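Local coordinates for tylactone synthase starter module and modules 1 & 2 (Streptomyces fradiae, PDB 2Z5L), which probably uses NADPH to reduce the beta-keto group of the growing polyketide chain, as the first ketoreductase of the tylosin synthase, and helps to set product chirality, at residues A26-R30 and D472-V478; G266-A270 and L289-R293; L388-G394 and N408-L414. All coordinates share one frame; numbering follows the deposited sequence.

Contact 1 (A26-R30 and D472-V478); sequences AWRYR and DVCVTVV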
ATOM      1  N   ALA A  26       3.462   4.625 -21.335  1.00 42.42           N
ATOM      2  CA  ALA A  26       2.858   3.306 -21.450  1.00 43.33           C
ATOM      3  C   ALA A  26       3.054   2.513 -20.157  1.00 44.00           C
ATOM      4  O   ALA A  26       2.668   1.348 -20.078  1.00 44.75           O
ATOM      5  CB  ALA A  26       3.467   2.544 -22.624  1.00 41.42           C
ATOM      6  N   TRP A  27       3.651   3.154 -19.155  1.00 43.74           N
ATOM      7  CA  TRP A  27       3.908   2.522 -17.869  1.00 43.95           C
ATOM      8  C   TRP A  27       3.024   3.122 -16.791  1.00 43.74           C
ATOM      9  O   TRP A  27       3.060   2.684 -15.648  1.00 46.01           O
ATOM     10  CB  TRP A  27       5.373   2.711 -17.450  1.00 43.94           C
ATOM     11  CG  TRP A  27       6.375   2.073 -18.365  1.00 43.00           C
ATOM     12  CD1 TRP A  27       6.120   1.175 -19.367  1.00 44.37           C
ATOM     13  CD2 TRP A  27       7.802   2.255 -18.343  1.00 42.61           C
ATOM     14  NE1 TRP A  27       7.297   0.786 -19.964  1.00 44.30           N
ATOM     15  CE2 TRP A  27       8.343   1.432 -19.357  1.00 41.98           C
ATOM     16  CE3 TRP A  27       8.674   3.031 -17.564  1.00 39.07           C
ATOM     17  CZ2 TRP A  27       9.716   1.361 -19.613  1.00 41.61           C
ATOM     18  CZ3 TRP A  27      10.048   2.958 -17.821  1.00 40.72           C
ATOM     19  CH2 TRP A  27      10.550   2.130 -18.839  1.00 40.37           C
ATOM     20  N   ARG A  28       2.227   4.114 -17.156  1.00 42.74           N
ATOM     21  CA  ARG A  28       1.367   4.788 -16.195  1.00 43.48           C
ATOM     22  C   ARG A  28      -0.005   4.147 -15.995  1.00 44.96           C
ATOM     23  O   ARG A  28      -0.790   4.026 -16.934  1.00 46.26           O
ATOM     24  CB  ARG A  28       1.179   6.249 -16.612  1.00 42.15           C
ATOM     25  CG  ARG A  28       2.451   7.090 -16.587  1.00 39.46           C
ATOM     26  CD  ARG A  28       2.196   8.423 -17.247  1.00 38.32           C
ATOM     27  NE  ARG A  28       1.010   9.067 -16.696  1.00 38.14           N
ATOM     28  CZ  ARG A  28       0.973   9.686 -15.524  1.00 39.31           C
ATOM     29  NH1 ARG A  28       2.073   9.752 -14.780  1.00 39.53           N
ATOM     30  NH2 ARG A  28      -0.168  10.214 -15.087  1.00 39.03           N
ATOM     31  N   TYR A  29      -0.291   3.747 -14.760  1.00 46.22           N
ATOM     32  CA  TYR A  29      -1.575   3.145 -14.426  1.00 45.99           C
ATOM     33  C   TYR A  29      -2.134   3.797 -13.170  1.00 47.79           C
ATOM     34  O   TYR A  29      -1.424   4.497 -12.439  1.00 47.59           O
ATOM     35  CB  TYR A  29      -1.426   1.646 -14.194  1.00 44.28           C
ATOM     36  CG  TYR A  29      -0.779   0.893 -15.328  1.00 43.79           C
ATOM     37  CD1 TYR A  29       0.601   0.910 -15.501  1.00 42.60           C
ATOM     38  CD2 TYR A  29      -1.547   0.129 -16.210  1.00 43.58           C
ATOM     39  CE1 TYR A  29       1.202   0.178 -16.519  1.00 41.65           C
ATOM     40  CE2 TYR A  29      -0.954  -0.606 -17.236  1.00 42.31           C
ATOM     41  CZ  TYR A  29       0.419  -0.582 -17.382  1.00 41.49           C
ATOM     42  OH  TYR A  29       1.027  -1.336 -18.364  1.00 39.30           O
ATOM     43  N   ARG A  30      -3.413   3.566 -12.914  1.00 49.28           N
ATOM     44  CA  ARG A  30      -4.047   4.147 -11.744  1.00 51.98           C
ATOM     45  C   ARG A  30      -5.195   3.280 -11.253  1.00 51.80           C
ATOM     46  O   ARG A  30      -5.594   2.320 -11.916  1.00 51.84           O
ATOM     47  CB  ARG A  30      -4.550   5.561 -12.064  1.00 55.43           C
ATOM     48  CG  ARG A  30      -5.787   5.626 -12.959  1.00 59.75           C
ATOM     49  CD  ARG A  30      -6.199   7.071 -13.245  1.00 63.81           C
ATOM     50  NE  ARG A  30      -5.805   7.990 -12.172  1.00 67.99           N
ATOM     51  CZ  ARG A  30      -4.703   8.739 -12.186  1.00 69.83           C
ATOM     52  NH1 ARG A  30      -3.877   8.688 -13.222  1.00 71.25           N
ATOM     53  NH2 ARG A  30      -4.419   9.536 -11.161  1.00 69.23           N
ATOM     54  N   ASP A 472       0.146  14.654 -10.408  1.00 45.67           N
ATOM     55  CA  ASP A 472      -0.574  13.472  -9.961  1.00 45.67           C
ATOM     56  C   ASP A 472      -0.614  13.367  -8.439  1.00 45.87           C
ATOM     57  O   ASP A 472       0.223  13.944  -7.739  1.00 45.90           O
ATOM     58  CB  ASP A 472       0.084  12.192 -10.495  1.00 45.33           C
ATOM     59  CG  ASP A 472       0.069  12.096 -12.000  1.00 45.29           C
ATOM     60  OD1 ASP A 472      -1.023  12.182 -12.608  1.00 45.25           O
ATOM     61  OD2 ASP A 472       1.159  11.910 -12.577  1.00 46.93           O
ATOM     62  N   VAL A 473      -1.605  12.627  -7.944  1.00 45.55           N
ATOM     63  CA  VAL A 473      -1.760  12.371  -6.518  1.00 44.60           C
ATOM     64  C   VAL A 473      -1.200  10.964  -6.318  1.00 44.35           C
ATOM     65  O   VAL A 473      -0.282  10.758  -5.526  1.00 46.58           O
ATOM     66  CB  VAL A 473      -3.246  12.437  -6.088  1.00 45.36           C
ATOM     67  CG1 VAL A 473      -3.406  11.921  -4.661  1.00 44.86           C
ATOM     68  CG2 VAL A 473      -3.737  13.892  -6.163  1.00 42.89           C
ATOM     69  N   CYS A 474      -1.745   9.996  -7.046  1.00 42.28           N
ATOM     70  CA  CYS A 474      -1.245   8.629  -6.974  1.00 40.29           C
ATOM     71  C   CYS A 474      -1.258   8.065  -8.373  1.00 39.59           C
ATOM     72  O   CYS A 474      -2.221   8.235  -9.121  1.00 42.57           O
ATOM     73  CB  CYS A 474      -2.102   7.734  -6.063  1.00 38.95           C
ATOM     74  SG  CYS A 474      -1.813   7.949  -4.291  1.00 40.40           S
ATOM     75  N   VAL A 475      -0.172   7.405  -8.730  1.00 37.93           N
ATOM     76  CA  VAL A 475      -0.068   6.807 -10.037  1.00 36.21           C
ATOM     77  C   VAL A 475       0.875   5.641  -9.914  1.00 35.96           C
ATOM     78  O   VAL A 475       1.766   5.649  -9.064  1.00 35.73           O
ATOM     79  CB  VAL A 475       0.476   7.819 -11.081  1.00 38.18           C
ATOM     80  CG1 VAL A 475       1.872   8.291 -10.682  1.00 37.16           C
ATOM     81  CG2 VAL A 475       0.495   7.183 -12.463  1.00 35.73           C
ATOM     82  N   THR A 476       0.648   4.624 -10.740  1.00 36.86           N
ATOM     83  CA  THR A 476       1.486   3.441 -10.752  1.00 35.42           C
ATOM     84  C   THR A 476       2.326   3.523 -12.010  1.00 36.66           C
ATOM     85  O   THR A 476       1.799   3.558 -13.127  1.00 38.02           O
ATOM     86  CB  THR A 476       0.657   2.124 -10.817  1.00 36.21           C
ATOM     87  OG1 THR A 476      -0.151   1.994  -9.643  1.00 35.62           O
ATOM     88  CG2 THR A 476       1.580   0.919 -10.911  1.00 33.05           C
ATOM     89  N   VAL A 477       3.637   3.579 -11.836  1.00 35.04           N
ATOM     90  CA  VAL A 477       4.535   3.629 -12.976  1.00 32.81           C
ATOM     91  C   VAL A 477       5.249   2.296 -13.005  1.00 33.03           C
ATOM     92  O   VAL A 477       6.180   2.073 -12.234  1.00 35.01           O
ATOM     93  CB  VAL A 477       5.578   4.757 -12.828  1.00 30.99           C
ATOM     94  CG1 VAL A 477       6.525   4.738 -14.014  1.00 30.39           C
ATOM     95  CG2 VAL A 477       4.880   6.107 -12.727  1.00 27.91           C
ATOM     96  N   VAL A 478       4.807   1.399 -13.877  1.00 34.05           N
ATOM     97  CA  VAL A 478       5.437   0.085 -13.968  1.00 36.27           C
ATOM     98  C   VAL A 478       5.541  -0.417 -15.397  1.00 38.08           C
ATOM     99  O   VAL A 478       4.677  -0.148 -16.228  1.00 40.34           O
ATOM    100  CB  VAL A 478       4.647  -0.992 -13.185  1.00 35.60           C
ATOM    101  CG1 VAL A 478       5.459  -2.275 -13.127  1.00 37.94           C
ATOM    102  CG2 VAL A 478       4.300  -0.504 -11.797  1.00 34.65           C
TER
HETATM  103  O   HOH W   1       3.745  -1.574 -18.515  1.00 39.08           O

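Contact 2 (G266-A270 and L289-R293); sequences GGMGA and LTSRR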
ATOM      1  N   GLY A 266      16.809   8.602   2.450  1.00 24.88           N
ATOM      2  CA  GLY A 266      17.362   7.434   1.799  1.00 23.47           C
ATOM      3  C   GLY A 266      18.234   7.892   0.645  1.00 24.09           C
ATOM      4  O   GLY A 266      18.282   7.276  -0.418  1.00 22.54           O
ATOM      5  N   GLY A 267      18.939   8.996   0.852  1.00 24.04           N
ATOM      6  CA  GLY A 267      19.801   9.530  -0.199  1.00 25.26           C
ATOM      7  C   GLY A 267      21.063   8.723  -0.510  1.00 26.23           C
ATOM      8  O   GLY A 267      21.720   8.986  -1.508  1.00 25.75           O
ATOM      9  N   MET A 268      21.433   7.760   0.332  1.00 25.14           N
ATOM     10  CA  MET A 268      22.622   6.975   0.037  1.00 26.15           C
ATOM     11  C   MET A 268      22.213   5.604  -0.539  1.00 27.39           C
ATOM     12  O   MET A 268      23.023   4.678  -0.598  1.00 28.40           O
ATOM     13  CB  MET A 268      23.498   6.825   1.289  1.00 26.58           C
ATOM     14  CG  MET A 268      24.105   8.168   1.766  1.00 30.80           C
ATOM     15  SD  MET A 268      25.345   8.814   0.572  1.00 34.19           S
ATOM     16  CE  MET A 268      26.732   7.885   1.071  1.00 37.48           C
ATOM     17  N   GLY A 269      20.951   5.499  -0.965  1.00 27.87           N
ATOM     18  CA  GLY A 269      20.414   4.282  -1.561  1.00 27.22           C
ATOM     19  C   GLY A 269      20.528   4.373  -3.071  1.00 23.61           C
ATOM     20  O   GLY A 269      20.867   5.433  -3.602  1.00 25.38           O
ATOM     21  N   ALA A 270      20.244   3.284  -3.780  1.00 25.65           N
ATOM     22  CA  ALA A 270      20.363   3.275  -5.246  1.00 24.99           C
ATOM     23  C   ALA A 270      19.528   4.360  -5.912  1.00 24.48           C
ATOM     24  O   ALA A 270      19.982   5.034  -6.830  1.00 23.90           O
ATOM     25  CB  ALA A 270      19.956   1.886  -5.807  1.00 28.21           C
ATOM     26  N   LEU A 289      20.693  15.432   2.151  1.00 22.76           N
ATOM     27  CA  LEU A 289      20.529  13.992   2.100  1.00 24.03           C
ATOM     28  C   LEU A 289      20.594  13.361   3.475  1.00 25.88           C
ATOM     29  O   LEU A 289      21.476  13.677   4.274  1.00 28.51           O
ATOM     30  CB  LEU A 289      21.620  13.391   1.210  1.00 23.58           C
ATOM     31  CG  LEU A 289      21.870  14.112  -0.113  1.00 23.43           C
ATOM     32  CD1 LEU A 289      23.116  13.525  -0.757  1.00 27.65           C
ATOM     33  CD2 LEU A 289      20.674  13.994  -1.033  1.00 25.84           C
ATOM     34  N   THR A 290      19.652  12.473   3.764  1.00 24.59           N
ATOM     35  CA  THR A 290      19.676  11.816   5.055  1.00 27.07           C
ATOM     36  C   THR A 290      19.937  10.354   4.812  1.00 27.62           C
ATOM     37  O   THR A 290      19.540   9.814   3.781  1.00 26.62           O
ATOM     38  CB  THR A 290      18.353  11.976   5.802  1.00 26.90           C
ATOM     39  OG1 THR A 290      17.416  11.013   5.321  1.00 31.24           O
ATOM     40  CG2 THR A 290      17.782  13.380   5.571  1.00 30.87           C
ATOM     41  N   SER A 291      20.630   9.727   5.755  1.00 27.82           N
ATOM     42  CA  SER A 291      20.944   8.304   5.675  1.00 32.06           C
ATOM     43  C   SER A 291      21.235   7.755   7.066  1.00 35.91           C
ATOM     44  O   SER A 291      21.516   8.511   7.996  1.00 35.01           O
ATOM     45  CB  SER A 291      22.153   8.073   4.772  1.00 30.42           C
ATOM     46  OG  SER A 291      23.328   8.632   5.325  1.00 26.52           O
ATOM     47  N   ARG A 292      21.168   6.432   7.181  1.00 39.81           N
ATOM     48  CA  ARG A 292      21.404   5.707   8.422  1.00 43.93           C
ATOM     49  C   ARG A 292      22.754   5.999   9.073  1.00 45.67           C
ATOM     50  O   ARG A 292      22.833   6.170  10.287  1.00 48.15           O
ATOM     51  CB  ARG A 292      21.269   4.195   8.164  1.00 44.40           C
ATOM     52  CG  ARG A 292      21.781   3.741   6.777  1.00 46.14           C
ATOM     53  CD  ARG A 292      20.640   3.594   5.763  1.00 44.68           C
ATOM     54  NE  ARG A 292      20.912   4.193   4.460  1.00 38.07           N
ATOM     55  CZ  ARG A 292      20.200   5.187   3.932  1.00 39.45           C
ATOM     56  NH1 ARG A 292      19.178   5.689   4.613  1.00 40.70           N
ATOM     57  NH2 ARG A 292      20.499   5.678   2.727  1.00 28.36           N
ATOM     58  N   ARG A 293      23.812   6.046   8.266  1.00 46.47           N
ATOM     59  CA  ARG A 293      25.165   6.304   8.756  1.00 46.07           C
ATOM     60  C   ARG A 293      25.554   7.767   8.596  1.00 45.42           C
ATOM     61  O   ARG A 293      26.550   8.212   9.162  1.00 44.53           O
ATOM     62  CB  ARG A 293      26.189   5.447   7.992  1.00 48.50           C
ATOM     63  CG  ARG A 293      26.002   3.942   8.105  1.00 48.49           C
ATOM     64  CD  ARG A 293      26.799   3.332   9.249  1.00 50.76           C
ATOM     65  NE  ARG A 293      28.248   3.518   9.122  1.00 53.91           N
ATOM     66  CZ  ARG A 293      28.968   4.346   9.876  1.00 53.67           C
ATOM     67  NH1 ARG A 293      28.379   5.073  10.812  1.00 54.40           N
ATOM     68  NH2 ARG A 293      30.283   4.431   9.712  1.00 53.55           N
TER
HETATM   69  O   HOH W   2      16.836   8.167   5.228  1.00 30.01           O

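Contact 3 (L388-G394 and N408-L414); sequences LFSSVTG and NAALDAL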
ATOM      1  N   LEU A 388       6.464  10.817  -2.494  1.00 30.35           N
ATOM      2  CA  LEU A 388       6.631   9.576  -1.765  1.00 28.77           C
ATOM      3  C   LEU A 388       6.854   8.459  -2.762  1.00 28.76           C
ATOM      4  O   LEU A 388       6.139   8.345  -3.768  1.00 29.43           O
ATOM      5  CB  LEU A 388       5.403   9.288  -0.889  1.00 26.43           C
ATOM      6  CG  LEU A 388       4.985  10.387   0.108  1.00 24.90           C
ATOM      7  CD1 LEU A 388       3.728   9.957   0.820  1.00 24.88           C
ATOM      8  CD2 LEU A 388       6.090  10.663   1.127  1.00 24.53           C
ATOM      9  N   PHE A 389       7.877   7.657  -2.491  1.00 28.34           N
ATOM     10  CA  PHE A 389       8.221   6.521  -3.348  1.00 26.56           C
ATOM     11  C   PHE A 389       7.540   5.282  -2.806  1.00 26.19           C
ATOM     12  O   PHE A 389       7.987   4.680  -1.835  1.00 23.53           O
ATOM     13  CB  PHE A 389       9.737   6.312  -3.377  1.00 25.33           C
ATOM     14  CG  PHE A 389      10.449   7.269  -4.274  1.00 25.22           C
ATOM     15  CD1 PHE A 389      10.412   8.634  -4.015  1.00 25.08           C
ATOM     16  CD2 PHE A 389      11.146   6.814  -5.385  1.00 24.64           C
ATOM     17  CE1 PHE A 389      11.062   9.540  -4.849  1.00 26.83           C
ATOM     18  CE2 PHE A 389      11.798   7.713  -6.223  1.00 27.49           C
ATOM     19  CZ  PHE A 389      11.756   9.083  -5.951  1.00 26.92           C
ATOM     20  N   SER A 390       6.434   4.924  -3.443  1.00 27.80           N
ATOM     21  CA  SER A 390       5.667   3.766  -3.059  1.00 28.74           C
ATOM     22  C   SER A 390       6.142   2.585  -3.906  1.00 29.20           C
ATOM     23  O   SER A 390       7.163   2.662  -4.585  1.00 27.33           O
ATOM     24  CB  SER A 390       4.172   4.043  -3.282  1.00 29.58           C
ATOM     25  OG  SER A 390       3.378   3.014  -2.745  1.00 33.58           O
ATOM     26  N   SER A 391       5.386   1.499  -3.851  1.00 29.67           N
ATOM     27  CA  SER A 391       5.678   0.274  -4.583  1.00 30.35           C
ATOM     28  C   SER A 391       4.358  -0.282  -5.120  1.00 30.56           C
ATOM     29  O   SER A 391       3.305  -0.123  -4.493  1.00 29.45           O
ATOM     30  CB  SER A 391       6.320  -0.754  -3.646  1.00 29.50           C
ATOM     31  OG  SER A 391       6.509  -1.993  -4.313  1.00 34.11           O
ATOM     32  N   VAL A 392       4.426  -0.943  -6.271  1.00 28.45           N
ATOM     33  CA  VAL A 392       3.245  -1.540  -6.892  1.00 30.31           C
ATOM     34  C   VAL A 392       2.727  -2.672  -5.997  1.00 28.93           C
ATOM     35  O   VAL A 392       1.580  -3.114  -6.122  1.00 29.50           O
ATOM     36  CB  VAL A 392       3.579  -2.111  -8.292  1.00 30.01           C
ATOM     37  CG1 VAL A 392       4.486  -3.313  -8.151  1.00 30.02           C
ATOM     38  CG2 VAL A 392       2.298  -2.471  -9.032  1.00 32.22           C
ATOM     39  N   THR A 393       3.579  -3.125  -5.080  1.00 29.05           N
ATOM     40  CA  THR A 393       3.202  -4.186  -4.163  1.00 28.66           C
ATOM     41  C   THR A 393       2.025  -3.753  -3.295  1.00 28.94           C
ATOM     42  O   THR A 393       1.201  -4.578  -2.893  1.00 28.33           O
ATOM     43  CB  THR A 393       4.370  -4.577  -3.248  1.00 31.03           C
ATOM     44  OG1 THR A 393       4.783  -3.432  -2.494  1.00 35.02           O
ATOM     45  CG2 THR A 393       5.551  -5.096  -4.085  1.00 25.15           C
ATOM     46  N   GLY A 394       1.955  -2.454  -3.012  1.00 28.33           N
ATOM     47  CA  GLY A 394       0.885  -1.923  -2.193  1.00 28.70           C
ATOM     48  C   GLY A 394      -0.316  -1.450  -2.989  1.00 28.61           C
ATOM     49  O   GLY A 394      -1.255  -0.904  -2.401  1.00 30.14           O
ATOM     50  N   ASN A 408       3.452   0.573   1.953  1.00 18.57           N
ATOM     51  CA  ASN A 408       3.342   1.359   0.742  1.00 19.92           C
ATOM     52  C   ASN A 408       1.891   1.820   0.554  1.00 20.67           C
ATOM     53  O   ASN A 408       1.650   2.977   0.185  1.00 22.74           O
ATOM     54  CB  ASN A 408       3.896   0.560  -0.442  1.00 20.47           C
ATOM     55  CG  ASN A 408       5.415   0.544  -0.440  1.00 22.28           C
ATOM     56  OD1 ASN A 408       6.049   1.570  -0.696  1.00 27.95           O
ATOM     57  ND2 ASN A 408       6.004  -0.603  -0.127  1.00 25.42           N
ATOM     58  N   ALA A 409       0.925   0.955   0.851  1.00 21.62           N
ATOM     59  CA  ALA A 409      -0.475   1.357   0.748  1.00 24.33           C
ATOM     60  C   ALA A 409      -0.679   2.629   1.604  1.00 25.15           C
ATOM     61  O   ALA A 409      -1.387   3.547   1.196  1.00 26.34           O
ATOM     62  CB  ALA A 409      -1.393   0.224   1.233  1.00 24.62           C
ATOM     63  N   ALA A 410      -0.043   2.692   2.776  1.00 24.30           N
ATOM     64  CA  ALA A 410      -0.175   3.863   3.648  1.00 23.20           C
ATOM     65  C   ALA A 410       0.443   5.150   3.103  1.00 24.66           C
ATOM     66  O   ALA A 410      -0.022   6.256   3.420  1.00 26.89           O
ATOM     67  CB  ALA A 410       0.403   3.578   5.038  1.00 21.70           C
ATOM     68  N   LEU A 411       1.519   5.031   2.335  1.00 23.62           N
ATOM     69  CA  LEU A 411       2.142   6.208   1.761  1.00 26.32           C
ATOM     70  C   LEU A 411       1.141   6.841   0.801  1.00 26.91           C
ATOM     71  O   LEU A 411       0.988   8.059   0.767  1.00 30.88           O
ATOM     72  CB  LEU A 411       3.424   5.844   0.995  1.00 26.69           C
ATOM     73  CG  LEU A 411       4.661   5.466   1.827  1.00 25.32           C
ATOM     74  CD1 LEU A 411       5.825   5.110   0.913  1.00 20.95           C
ATOM     75  CD2 LEU A 411       5.031   6.631   2.741  1.00 20.17           C
ATOM     76  N   ASP A 412       0.459   6.004   0.026  1.00 28.21           N
ATOM     77  CA  ASP A 412      -0.532   6.481  -0.940  1.00 29.99           C
ATOM     78  C   ASP A 412      -1.693   7.229  -0.274  1.00 30.85           C
ATOM     79  O   ASP A 412      -2.074   8.315  -0.724  1.00 31.76           O
ATOM     80  CB  ASP A 412      -1.072   5.311  -1.778  1.00 29.38           C
ATOM     81  CG  ASP A 412       0.039   4.509  -2.461  1.00 32.80           C
ATOM     82  OD1 ASP A 412       1.160   5.040  -2.633  1.00 33.63           O
ATOM     83  OD2 ASP A 412      -0.210   3.351  -2.844  1.00 33.37           O
ATOM     84  N   ALA A 413      -2.243   6.664   0.799  1.00 30.07           N
ATOM     85  CA  ALA A 413      -3.363   7.297   1.496  1.00 30.89           C
ATOM     86  C   ALA A 413      -2.964   8.674   2.021  1.00 31.29           C
ATOM     87  O   ALA A 413      -3.759   9.614   1.994  1.00 33.56           O
ATOM     88  CB  ALA A 413      -3.838   6.408   2.650  1.00 26.88           C
ATOM     89  N   LEU A 414      -1.732   8.771   2.519  1.00 32.79           N
ATOM     90  CA  LEU A 414      -1.203  10.018   3.042  1.00 32.65           C
ATOM     91  C   LEU A 414      -1.174  11.054   1.924  1.00 33.39           C
ATOM     92  O   LEU A 414      -1.467  12.230   2.151  1.00 33.23           O
ATOM     93  CB  LEU A 414       0.206   9.812   3.599  1.00 33.12           C
ATOM     94  CG  LEU A 414       0.967  11.078   4.031  1.00 35.09           C
ATOM     95  CD1 LEU A 414       0.311  11.701   5.253  1.00 34.07           C
ATOM     96  CD2 LEU A 414       2.420  10.714   4.354  1.00 35.84           C
TER
HETATM   97  O   HOH W   3       1.263   1.240  -3.191  1.00 27.35           O
HETATM   98  O   HOH W   4      -2.221   1.768  -2.178  1.00 43.74           O

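Contact 1 (A26-R30 and D472-V478)
Asp-472 and the guanidinium of Arg-28 meet end-on in a two-pronged salt bridge: NH1 of Arg-28 lies 3.2 Å from OD2 of Asp-472, and NH2 of Arg-28 lies 3.3 Å from OD1. Both oxygens are used on their syn sides. The two flat groups are turned only 24° apart, and each bond leaves the carboxylate plane by about 30° or slightly more. A bend at chi3 (51°) swings the arginine tip round to the acid, while its NE is held by the carbonyl of Ala-249. Farther along, the CG2 methyl of Val-475 sits over one face of this guanidinium, 3.6 Å above its plane. Thr-476 makes the hydrogen-bonded antiparallel pair with Tyr-29: Thr-476 O accepts from Tyr-29 N at 2.7 Å, and Thr-476 N returns a bond of the same length to Tyr-29 O. Val-477 pairs with Arg-28 in the following non-hydrogen-bonded pair, their side chains on the same face. Val-478 N donates to Trp-27 O over 2.8 Å, and the carbonyl of Val-478 accepts from a water that also meets Tyr-29 OH, a hydroxyl bonded in addition to Trp-482. Strand 28-35 also pairs with strand 239-247, and strand 474-477 with strand 426-430. Such an antiparallel seam between N- and C-terminal strands is consistent with the joint between the structural and catalytic Rossmann-like subdomains of polyketide synthase ketoreductases.

Contact 2 (G266-A270 and L289-R293)
Gly-266 to Gly-269 form a type I turn that rests against the end of strand 286-291, with the CA atoms of Gly-267 and Leu-289 5.1 Å apart and Gly-267 N donating to Thr-290 O at 3.1 Å. Strand 261-265, this turn and helix 270-281, with Gly-269 at its N-cap position, are consistent with the glycine-rich dinucleotide-binding turn of a Rossmann fold, Gly-267 and Gly-269 probably falling on glycines of its GxGxxG-type sequence. Gly-266 has a positive phi of 58°, a backbone state that suits glycine, while Gly-267 brings its CA to 4.5 Å from CB of Leu-289.

Met-268 leans on the strand with its CG, 3.6 Å from CB of Ser-291, before its bent chain turns away toward Ala-300 and Leu-303 of helix 300-308. The hydroxyl of Ser-291 is itself bonded to His-316. Arg-292 doubles back at chi2 and chi3, which lays its guanidinium flat over CB of the preceding Ser-291 and directs its NH2 edge at the turn. NH2 of Arg-292 and N of Met-268 are 3.3 Å apart, yet both are donors, so this is proximity without a hydrogen bond. An arginine just beyond the second strand of the fold is consistent with recognition of the NADPH 2'-phosphate, as in related reductases, although Arg-292 here also touches a crystal neighbour. A water bridges the two segments: it accepts from Gly-266 N at 2.8 Å, pairs with OG1 of Thr-290 at 2.9 Å and takes a weak bond from NH1 of Arg-292.

Contact 3 (L388-G394 and N408-L414)
Ser-390 and Asp-412 make the direct polar contact between strand and helix, OG of Ser-390 lying 3.0 Å from OD1 of Asp-412; the hydroxyl may use its proton here or on another nearby acceptor. The serine OG is anti to its own backbone nitrogen (chi1 -172°), a torsion that carries it to the helix. Two waters extend the link through OD2 of Asp-412: one donates to it at 2.6 Å and also to Ser-391 O, and is hydrogen-bonded to OG of Ser-390; the other donates to it and to Gly-394 O. One turn earlier, Asn-408 lies against Ser-391, with ND2 of Asn-408 3.5 Å from CB of Ser-391. OD1 of Asn-408 approaches the amide of Ser-391, but at an angle too poor for a hydrogen bond. The apolar end is closed by leucines: CD1 of Leu-388 meets CD2 of Leu-414 at 3.8 Å, the two side chains crossing at about a right angle, while CD1 of Leu-411 lies 3.5 Å from Phe-389 O.

The second shell fixes these groups. Ser-427 binds OD1 of Asp-412. Lys-366 donates to OD1 of Asn-408, whose ND2 donates to Tyr-404 O, and OG of Ser-391 is 2.9 Å from OG1 of Thr-393 in a hydrogen bond. Strand, helix and strand 426-430 form a Rossmann beta-alpha-beta unit. Ser-391, Tyr-404, Asn-408 and Lys-366 probably correspond to the short-chain dehydrogenase/reductase catalytic set, with the lysine and asparagine places exchanged as in other polyketide synthase ketoreductases, so this bonding probably orients the reductase active site.

Overall arrangement
Contacts 2 and 3 belong to the ketoreductase's Rossmann-like core, their centres about 19 Å and their nearest atoms about 8 Å apart. Contact 2 supplies the glycine-rich turn expected at the cofactor, whereas contact 3 holds the probable catalytic serine and asparagine; the side chain of Phe-389 lies near the glycine-rich residues without touching them. Contact 1 lies about 12 Å, centre to centre, from contact 3 and touches it: SG of Cys-474 is 3.6 Å from O of Asp-412, and Thr-476 and Val-478 pack on Val-392. Contact 2 is more remote from contact 1, about 25 Å between centres. Strand 426-430 lies between strands 386-391 and 474-477, setting contacts 1 and 3 side by side.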